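Local coordinates for protein nucleoporin NUP82 (PDB 5CWW) that probably serves as a structural component of the nuclear pore complex and as a docking partner for nuclear transport factors, the chain being the N-terminal domain of the protein, at residues 161-165 with 209-213; 120-124 with 177-181; 302-306 with 332-336; 267-273 with 445-449. One frame throughout, in Å; residues are numbered along the deposited sequence.

Interaction 1: residues 161-165 with 209-213; sequences WTLGP and RWTFD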
# COMPACT_ATOMS: atom_id res chain seq x y z
N TRP B 161 12.76 7.19 17.99
CA TRP B 161 13.37 5.89 17.71
C TRP B 161 13.57 5.71 16.22
O TRP B 161 12.65 5.93 15.43
CB TRP B 161 12.49 4.75 18.25
CG TRP B 161 12.42 4.66 19.73
CD1 TRP B 161 11.64 5.41 20.57
CD2 TRP B 161 13.14 3.75 20.56
NE1 TRP B 161 11.84 5.02 21.87
CE2 TRP B 161 12.76 4.00 21.90
CE3 TRP B 161 14.08 2.74 20.31
CZ2 TRP B 161 13.28 3.29 22.97
CZ3 TRP B 161 14.60 2.03 21.38
CH2 TRP B 161 14.20 2.31 22.69
N THR B 162 14.78 5.31 15.83
CA THR B 162 15.05 4.97 14.44
C THR B 162 14.44 3.62 14.12
O THR B 162 14.63 2.66 14.86
CB THR B 162 16.57 4.94 14.15
OG1 THR B 162 17.13 6.23 14.40
CG2 THR B 162 16.83 4.55 12.70
N LEU B 163 13.70 3.55 13.01
CA LEU B 163 13.07 2.31 12.58
C LEU B 163 13.85 1.70 11.43
O LEU B 163 13.98 2.31 10.36
CB LEU B 163 11.62 2.57 12.16
CG LEU B 163 10.75 1.32 11.97
CD1 LEU B 163 10.40 0.70 13.32
CD2 LEU B 163 9.50 1.64 11.17
N GLY B 164 14.39 0.51 11.65
CA GLY B 164 15.19 -0.18 10.65
C GLY B 164 16.37 0.65 10.17
O GLY B 164 16.38 1.10 9.03
N PRO B 165 17.36 0.87 11.05
CA PRO B 165 18.56 1.65 10.72
C PRO B 165 19.31 1.16 9.48
O PRO B 165 19.92 1.97 8.78
CB PRO B 165 19.44 1.48 11.97
CG PRO B 165 18.50 1.17 13.06
CD PRO B 165 17.38 0.39 12.44
N ARG B 209 14.89 -2.29 22.41
CA ARG B 209 15.39 -1.55 21.25
C ARG B 209 15.37 -2.38 19.97
O ARG B 209 15.24 -1.83 18.87
CB ARG B 209 16.82 -1.08 21.50
CG ARG B 209 17.01 -0.23 22.75
CD ARG B 209 18.43 0.33 22.82
NE ARG B 209 18.59 1.30 23.89
CZ ARG B 209 19.72 1.94 24.17
NH1 ARG B 209 20.81 1.70 23.45
NH2 ARG B 209 19.77 2.81 25.16
N TRP B 210 15.49 -3.69 20.11
CA TRP B 210 15.56 -4.58 18.95
C TRP B 210 14.27 -4.56 18.13
O TRP B 210 14.29 -4.88 16.93
CB TRP B 210 15.87 -6.01 19.40
CG TRP B 210 15.95 -6.98 18.26
CD1 TRP B 210 15.07 -7.98 17.96
CD2 TRP B 210 16.97 -7.03 17.25
NE1 TRP B 210 15.48 -8.66 16.84
CE2 TRP B 210 16.64 -8.09 16.38
CE3 TRP B 210 18.13 -6.29 17.01
CZ2 TRP B 210 17.43 -8.43 15.28
CZ3 TRP B 210 18.91 -6.63 15.92
CH2 TRP B 210 18.56 -7.68 15.07
N THR B 211 13.15 -4.18 18.74
CA THR B 211 11.88 -4.16 18.03
C THR B 211 11.85 -3.05 16.98
O THR B 211 11.09 -3.12 16.01
CB THR B 211 10.68 -3.97 18.98
OG1 THR B 211 10.81 -2.72 19.67
CG2 THR B 211 10.60 -5.12 19.98
N PHE B 212 12.67 -2.03 17.19
CA PHE B 212 12.79 -0.93 16.24
C PHE B 212 13.85 -1.23 15.17
O PHE B 212 13.82 -0.66 14.08
CB PHE B 212 13.13 0.38 16.96
CG PHE B 212 12.03 0.88 17.86
CD1 PHE B 212 11.94 0.45 19.18
CD2 PHE B 212 11.09 1.78 17.39
CE1 PHE B 212 10.93 0.92 20.01
CE2 PHE B 212 10.08 2.24 18.22
CZ PHE B 212 10.00 1.81 19.52
N ASP B 213 14.78 -2.12 15.49
CA ASP B 213 15.91 -2.40 14.62
C ASP B 213 15.55 -3.35 13.49
O ASP B 213 16.05 -3.22 12.37
CB ASP B 213 17.08 -3.00 15.41
CG ASP B 213 17.72 -2.00 16.36
OD1 ASP B 213 17.78 -0.80 16.02
OD2 ASP B 213 18.16 -2.42 17.45
O HOH W 1 16.69 1.83 16.38

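Interaction 2: residues 120-124 with 177-181; sequences LVMSP and SAVWH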
# COMPACT_ATOMS: atom_id res chain seq x y z
N LEU B 120 3.59 12.20 8.21
CA LEU B 120 3.35 11.95 9.63
C LEU B 120 2.14 11.03 9.76
O LEU B 120 1.08 11.34 9.23
CB LEU B 120 3.11 13.25 10.39
CG LEU B 120 4.20 14.32 10.29
CD1 LEU B 120 3.74 15.59 11.00
CD2 LEU B 120 5.50 13.82 10.88
N VAL B 121 2.30 9.91 10.47
CA VAL B 121 1.20 8.97 10.64
C VAL B 121 0.96 8.68 12.12
O VAL B 121 1.77 8.02 12.77
CB VAL B 121 1.46 7.64 9.90
CG1 VAL B 121 0.20 6.79 9.91
CG2 VAL B 121 1.92 7.90 8.47
N MET B 122 -0.16 9.17 12.63
CA MET B 122 -0.55 8.97 14.01
C MET B 122 -0.93 7.51 14.25
O MET B 122 -1.58 6.89 13.40
CB MET B 122 -1.73 9.88 14.37
CG MET B 122 -2.07 9.92 15.85
SD MET B 122 -0.77 10.60 16.89
CE MET B 122 -0.68 12.28 16.27
N SER B 123 -0.56 6.98 15.40
CA SER B 123 -0.91 5.61 15.75
C SER B 123 -2.34 5.57 16.28
O SER B 123 -2.90 6.61 16.61
CB SER B 123 0.07 5.05 16.79
OG SER B 123 -0.09 5.68 18.05
N PRO B 124 -2.94 4.37 16.35
CA PRO B 124 -4.35 4.24 16.76
C PRO B 124 -4.66 4.86 18.12
O PRO B 124 -5.65 5.59 18.24
CB PRO B 124 -4.56 2.72 16.81
CG PRO B 124 -3.56 2.18 15.85
CD PRO B 124 -2.36 3.07 15.97
N SER B 177 4.65 3.91 2.12
CA SER B 177 3.55 3.94 3.07
C SER B 177 3.97 3.42 4.43
O SER B 177 4.78 2.49 4.54
CB SER B 177 2.36 3.13 2.56
OG SER B 177 1.94 3.59 1.29
N ALA B 178 3.41 4.03 5.47
CA ALA B 178 3.50 3.53 6.82
C ALA B 178 2.11 3.56 7.42
O ALA B 178 1.52 4.63 7.57
CB ALA B 178 4.47 4.37 7.65
N VAL B 179 1.58 2.39 7.75
CA VAL B 179 0.23 2.28 8.29
C VAL B 179 0.23 1.35 9.48
O VAL B 179 0.84 0.28 9.46
CB VAL B 179 -0.78 1.78 7.23
CG1 VAL B 179 -0.97 2.83 6.15
CG2 VAL B 179 -0.31 0.46 6.61
N TRP B 180 -0.46 1.76 10.54
CA TRP B 180 -0.52 0.98 11.76
C TRP B 180 -1.54 -0.14 11.58
O TRP B 180 -2.58 0.06 10.97
CB TRP B 180 -0.88 1.87 12.95
CG TRP B 180 0.13 2.96 13.20
CD1 TRP B 180 0.15 4.20 12.63
CD2 TRP B 180 1.28 2.88 14.05
NE1 TRP B 180 1.24 4.91 13.09
CE2 TRP B 180 1.95 4.12 13.96
CE3 TRP B 180 1.81 1.90 14.88
CZ2 TRP B 180 3.11 4.40 14.67
CZ3 TRP B 180 2.97 2.17 15.59
CH2 TRP B 180 3.61 3.41 15.48
N HIS B 181 -1.22 -1.32 12.10
CA HIS B 181 -2.12 -2.46 11.92
C HIS B 181 -3.36 -2.29 12.80
O HIS B 181 -3.24 -2.05 13.99
CB HIS B 181 -1.41 -3.77 12.26
CG HIS B 181 -2.07 -4.97 11.66
ND1 HIS B 181 -3.33 -5.39 12.03
CD2 HIS B 181 -1.65 -5.83 10.70
CE1 HIS B 181 -3.66 -6.46 11.33
NE2 HIS B 181 -2.65 -6.75 10.52

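Interaction 3: residues 302-306 with 332-336; sequences LSASI and EWMSE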
# COMPACT_ATOMS: atom_id res chain seq x y z
N LEU B 302 -15.95 -14.57 11.78
CA LEU B 302 -15.10 -15.29 10.84
C LEU B 302 -15.32 -16.80 10.91
O LEU B 302 -15.36 -17.47 9.88
CB LEU B 302 -13.62 -14.98 11.10
CG LEU B 302 -13.14 -13.59 10.66
CD1 LEU B 302 -11.72 -13.34 11.15
CD2 LEU B 302 -13.21 -13.45 9.14
N SER B 303 -15.45 -17.33 12.12
CA SER B 303 -15.71 -18.76 12.30
C SER B 303 -16.93 -19.18 11.50
O SER B 303 -16.90 -20.15 10.76
CB SER B 303 -15.90 -19.10 13.78
OG SER B 303 -14.74 -18.77 14.53
N ALA B 304 -18.02 -18.43 11.66
CA ALA B 304 -19.26 -18.71 10.95
C ALA B 304 -19.04 -18.65 9.44
O ALA B 304 -19.52 -19.50 8.69
CB ALA B 304 -20.35 -17.74 11.37
N SER B 305 -18.30 -17.63 9.01
CA SER B 305 -18.00 -17.45 7.60
C SER B 305 -17.19 -18.62 7.05
O SER B 305 -17.44 -19.09 5.94
CB SER B 305 -17.22 -16.15 7.39
OG SER B 305 -16.93 -15.94 6.02
N ILE B 306 -16.23 -19.10 7.83
CA ILE B 306 -15.39 -20.21 7.41
C ILE B 306 -16.19 -21.51 7.38
O ILE B 306 -16.15 -22.24 6.40
CB ILE B 306 -14.17 -20.38 8.34
CG1 ILE B 306 -13.23 -19.17 8.20
CG2 ILE B 306 -13.39 -21.66 8.01
CD1 ILE B 306 -12.14 -19.10 9.24
N GLU B 332 -8.07 -24.54 8.69
CA GLU B 332 -6.82 -24.85 9.37
C GLU B 332 -6.32 -23.62 10.14
O GLU B 332 -5.88 -23.73 11.28
CB GLU B 332 -5.77 -25.30 8.35
CG GLU B 332 -4.49 -25.82 8.96
CD GLU B 332 -3.55 -26.42 7.93
OE1 GLU B 332 -3.92 -26.45 6.74
OE2 GLU B 332 -2.45 -26.86 8.32
N TRP B 333 -6.42 -22.46 9.50
CA TRP B 333 -6.07 -21.19 10.13
C TRP B 333 -6.89 -20.97 11.40
O TRP B 333 -6.34 -20.63 12.45
CB TRP B 333 -6.29 -20.05 9.14
CG TRP B 333 -5.91 -18.69 9.63
CD1 TRP B 333 -4.66 -18.13 9.61
CD2 TRP B 333 -6.78 -17.71 10.21
NE1 TRP B 333 -4.70 -16.86 10.14
CE2 TRP B 333 -5.99 -16.58 10.51
CE3 TRP B 333 -8.14 -17.67 10.49
CZ2 TRP B 333 -6.52 -15.43 11.09
CZ3 TRP B 333 -8.67 -16.53 11.06
CH2 TRP B 333 -7.86 -15.43 11.36
N MET B 334 -8.20 -21.17 11.30
CA MET B 334 -9.10 -20.94 12.43
C MET B 334 -8.86 -21.93 13.57
O MET B 334 -9.03 -21.58 14.74
CB MET B 334 -10.56 -21.04 11.96
CG MET B 334 -11.59 -20.80 13.07
SD MET B 334 -11.38 -19.22 13.91
CE MET B 334 -11.74 -18.07 12.58
N SER B 335 -8.48 -23.16 13.23
CA SER B 335 -8.28 -24.19 14.25
C SER B 335 -7.14 -23.81 15.19
O SER B 335 -7.12 -24.23 16.35
CB SER B 335 -7.99 -25.54 13.59
OG SER B 335 -6.69 -25.58 13.04
N GLU B 336 -6.20 -23.02 14.69
CA GLU B 336 -5.11 -22.51 15.51
C GLU B 336 -5.62 -21.50 16.54
O GLU B 336 -4.98 -21.27 17.56
CB GLU B 336 -4.04 -21.86 14.63
CG GLU B 336 -3.40 -22.80 13.61
CD GLU B 336 -2.15 -23.47 14.13
OE1 GLU B 336 -1.23 -22.75 14.57
OE2 GLU B 336 -2.07 -24.72 14.09

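Interaction 4: residues 267-273 with 445-449; sequences WAPMTLW and GVEAQ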
# COMPACT_ATOMS: atom_id res chain seq x y z
N TRP B 267 -12.83 -10.33 6.85
CA TRP B 267 -11.38 -10.39 6.68
C TRP B 267 -10.75 -9.01 6.51
O TRP B 267 -9.53 -8.89 6.45
CB TRP B 267 -11.04 -11.25 5.47
CG TRP B 267 -11.46 -12.67 5.59
CD1 TRP B 267 -12.53 -13.27 5.00
CD2 TRP B 267 -10.81 -13.69 6.36
NE1 TRP B 267 -12.59 -14.60 5.35
CE2 TRP B 267 -11.54 -14.88 6.19
CE3 TRP B 267 -9.68 -13.71 7.19
CZ2 TRP B 267 -11.19 -16.08 6.81
CZ3 TRP B 267 -9.32 -14.90 7.80
CH2 TRP B 267 -10.07 -16.07 7.60
N ALA B 268 -11.59 -7.98 6.42
CA ALA B 268 -11.13 -6.62 6.11
C ALA B 268 -9.99 -6.13 7.02
O ALA B 268 -8.99 -5.61 6.52
CB ALA B 268 -12.30 -5.65 6.18
N PRO B 269 -10.12 -6.31 8.34
CA PRO B 269 -9.05 -5.75 9.18
C PRO B 269 -7.75 -6.56 9.15
O PRO B 269 -6.79 -6.15 9.80
CB PRO B 269 -9.66 -5.75 10.59
CG PRO B 269 -10.92 -6.57 10.52
CD PRO B 269 -11.12 -7.05 9.12
N MET B 270 -7.71 -7.66 8.40
CA MET B 270 -6.47 -8.41 8.19
C MET B 270 -6.01 -8.34 6.74
O MET B 270 -5.16 -9.11 6.31
CB MET B 270 -6.64 -9.89 8.55
CG MET B 270 -7.26 -10.14 9.89
SD MET B 270 -7.51 -11.90 10.16
CE MET B 270 -8.59 -11.84 11.58
N THR B 271 -6.60 -7.42 5.98
CA THR B 271 -6.32 -7.33 4.55
C THR B 271 -5.52 -6.08 4.23
O THR B 271 -6.00 -4.97 4.44
CB THR B 271 -7.62 -7.33 3.72
OG1 THR B 271 -8.41 -8.47 4.08
CG2 THR B 271 -7.30 -7.38 2.23
N LEU B 272 -4.30 -6.27 3.74
CA LEU B 272 -3.50 -5.16 3.26
C LEU B 272 -3.74 -4.97 1.77
O LEU B 272 -3.60 -5.91 0.98
CB LEU B 272 -2.01 -5.40 3.53
CG LEU B 272 -1.07 -4.27 3.08
CD1 LEU B 272 -1.33 -3.00 3.89
CD2 LEU B 272 0.39 -4.70 3.21
N TRP B 273 -4.13 -3.76 1.40
CA TRP B 273 -4.37 -3.41 0.01
C TRP B 273 -3.21 -2.58 -0.53
O TRP B 273 -2.68 -1.73 0.19
CB TRP B 273 -5.68 -2.63 -0.12
CG TRP B 273 -6.91 -3.46 0.03
CD1 TRP B 273 -7.57 -3.76 1.19
CD2 TRP B 273 -7.65 -4.10 -1.02
NE1 TRP B 273 -8.67 -4.54 0.92
CE2 TRP B 273 -8.74 -4.77 -0.43
CE3 TRP B 273 -7.49 -4.18 -2.41
CZ2 TRP B 273 -9.66 -5.50 -1.17
CZ3 TRP B 273 -8.41 -4.90 -3.15
CH2 TRP B 273 -9.48 -5.56 -2.52
N GLY B 445 -15.68 -10.61 -2.76
CA GLY B 445 -15.30 -10.67 -1.36
C GLY B 445 -13.91 -11.24 -1.17
O GLY B 445 -13.72 -12.45 -1.17
N VAL B 446 -12.93 -10.35 -1.01
CA VAL B 446 -11.57 -10.77 -0.73
C VAL B 446 -11.52 -11.48 0.62
O VAL B 446 -12.02 -10.96 1.62
CB VAL B 446 -10.60 -9.57 -0.72
CG1 VAL B 446 -9.18 -10.01 -0.33
CG2 VAL B 446 -10.59 -8.91 -2.09
N GLU B 447 -10.92 -12.67 0.63
CA GLU B 447 -10.84 -13.48 1.83
C GLU B 447 -9.46 -14.12 1.98
O GLU B 447 -8.62 -14.01 1.09
CB GLU B 447 -11.92 -14.57 1.81
CG GLU B 447 -11.89 -15.44 0.56
CD GLU B 447 -13.01 -16.46 0.53
OE1 GLU B 447 -13.57 -16.77 1.61
OE2 GLU B 447 -13.34 -16.94 -0.57
N ALA B 448 -9.25 -14.78 3.11
CA ALA B 448 -7.98 -15.42 3.41
C ALA B 448 -7.62 -16.44 2.34
O ALA B 448 -8.42 -17.31 2.00
CB ALA B 448 -8.05 -16.09 4.76
N GLN B 449 -6.41 -16.31 1.80
CA GLN B 449 -5.90 -17.28 0.84
C GLN B 449 -4.39 -17.45 0.96
O GLN B 449 -3.65 -16.49 1.22
CB GLN B 449 -6.26 -16.87 -0.59
CG GLN B 449 -7.75 -16.96 -0.89
CD GLN B 449 -8.06 -16.89 -2.37
OE1 GLN B 449 -7.27 -17.33 -3.21
NE2 GLN B 449 -9.21 -16.33 -2.71
O HOH W 2 -10.76 -8.22 2.66

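Interaction 1: residues 161-165 with 209-213
W161, on the edge strand 160-162, lays its indole over F212: the five-membered ring and the phenyl ring form an offset stack, centroids 4.1 Å apart and planes at 15°, and W161 CB sits over the same phenyl ring, 3.7 Å from its centroid. At the indole edge, W161 CZ3 meets R209 CG at 3.6 Å. T162 takes part through its backbone: T162 O receives a 2.7 Å hydrogen bond from water 1, which also donates to D213 OD1 (2.9 Å). L163 brings its CA to 3.4 Å from F212 O, a CA-H...O contact. The same F212 carbonyl accepts the straight hydrogen bond from G164 N (2.8 Å, 175°), and G164 turns the chain there with positive phi. P165 CG lies 3.6 Å from D213 OD1. The arrangement fits a beta-propeller: the chain leaving the outer strand 160-162 of one four-stranded blade packs on the short, weakly bonded helical turn that leads into the outer strand 217-220 of the next.

Interaction 2: residues 120-124 with 177-181
W180 and V121 carry most of this contact, with P124 third. The indole of W180 reaches across to the neighbouring strand end, where its NE1 donates a hydrogen bond to V121 O (3.2 Å, 165°). One face of its five-membered ring receives S123 CA, 3.5 Å from the centroid and only 10° off the normal, a CH-pi contact. V121 points into the gap, its CG1 3.8 Å from W180 CD1 and its CG2 3.4 Å from A178 O. P124 closes the far end, with its CD 3.6 Å from W180 CB. Segments 120-122 and 177-180 run nearly parallel (10°), with a closest approach of their axes of 7.6 Å, and no backbone-to-backbone hydrogen bond joins them, so side chains fill the space between. These are the first strands of two successive four-stranded antiparallel sheets, side by side as neighbouring propeller blades. W180 also touches F128 of strand 128-132 and L190 of strand 189-194, while M122, facing away, packs on F57 of strand 55-60 in the preceding sheet.

Interaction 3: residues 302-306 with 332-336
The main bump here is M334, whose thioether arm projects from helix 321-338 into a shallow hollow on helix 298-315 formed by L302 and S303 together with I306 one turn on. Its chi2 and chi3, both p, curl the side chain so that the terminal methyl faces the hollow: M334 CE lies 3.5 Å from I306 CD1 and 3.9 Å from L302 CB. The sulfur rests by the rim, M334 SD 3.4 Å from S303 OG, a hydroxyl that is hydrogen-bonded to I299 O of its own helix. W333 is the second, broader projection. Its ring plane extends beside M334, with I306 CD1 at the ring edge, 4.4 Å from W333 CE3, and L302 CD1 4.4 Å from W333 CH2. Thus L302 and I306 each touch both M334 and W333. No hydrogen bond crosses between the segments; the fit is one of shape and apolar surface. The closest approach of the segment axes is 10.7 Å, room enough for these long side chains, and S303 and M334 make the closest CA pair at 7.0 Å. Beyond the pair, W333 meets the rings of W267 and W450. With N-to-C directions at 149°, the arrangement is that of an antiparallel helical hairpin, here an insertion between strands 281-284 and 369-370 of one propeller sheet.

Interaction 4: residues 267-273 with 445-449
This is a buried, largely apolar contact in which the lead-in to strand 272-276 of one propeller sheet meets the loop joining strands 437-441 and 469-476 of the next. W267 supplies the main surface. A448 CB sits over the face of its six-membered ring, 3.5 Å from the centroid and 13° off the normal, a CH-pi contact, while E447 CA lies over the same indole and W267 CD1 approaches E447 CB at 3.5 Å. Earlier in the segment, V446 fits between T271 and W273: its CG1 is 4.1 Å from T271 CG2 and its CG2 3.6 Å from W273 CH2. Between the two apolar patches lies water 2, which donates to T271 OG1 (2.8 Å) and V446 O (3.2 Å); T271 OG1 in turn donates to W267 O (2.7 Å), spanning the 3-10 turn of A268 and P269. The carboxylate of E447 points elsewhere, to Q330 of helix 321-338. The chemistry implies an association resting on apolar surface: no direct hydrogen bond joins the segments; the polar link is water 2, bridging T271 OG1 and V446 O, while the rest of the contact is aromatic and aliphatic.

From the N terminus, interaction 2 opens at 120-124 and closes at 177-181, joining the first strands of two successive sheets. Interaction 1 opens inside that loop at 161-165 and closes beyond it at 209-213, so the two cross; they lie on the same pair of sheets, centres 16 Å apart, without touching. Interaction 4 opens at 267-273 and closes only at 445-449, spanning 171 residues. Interaction 3, the helical hairpin of 302-306 and 332-336, is nested within it and touches it, through M270 on L302 and W333, and W267 on both. Interactions 2 and 4 meet at H181 CE1 and P269 O (3.5 Å); interaction 4 ties the sheet of 272-276 to the loop after 437-441.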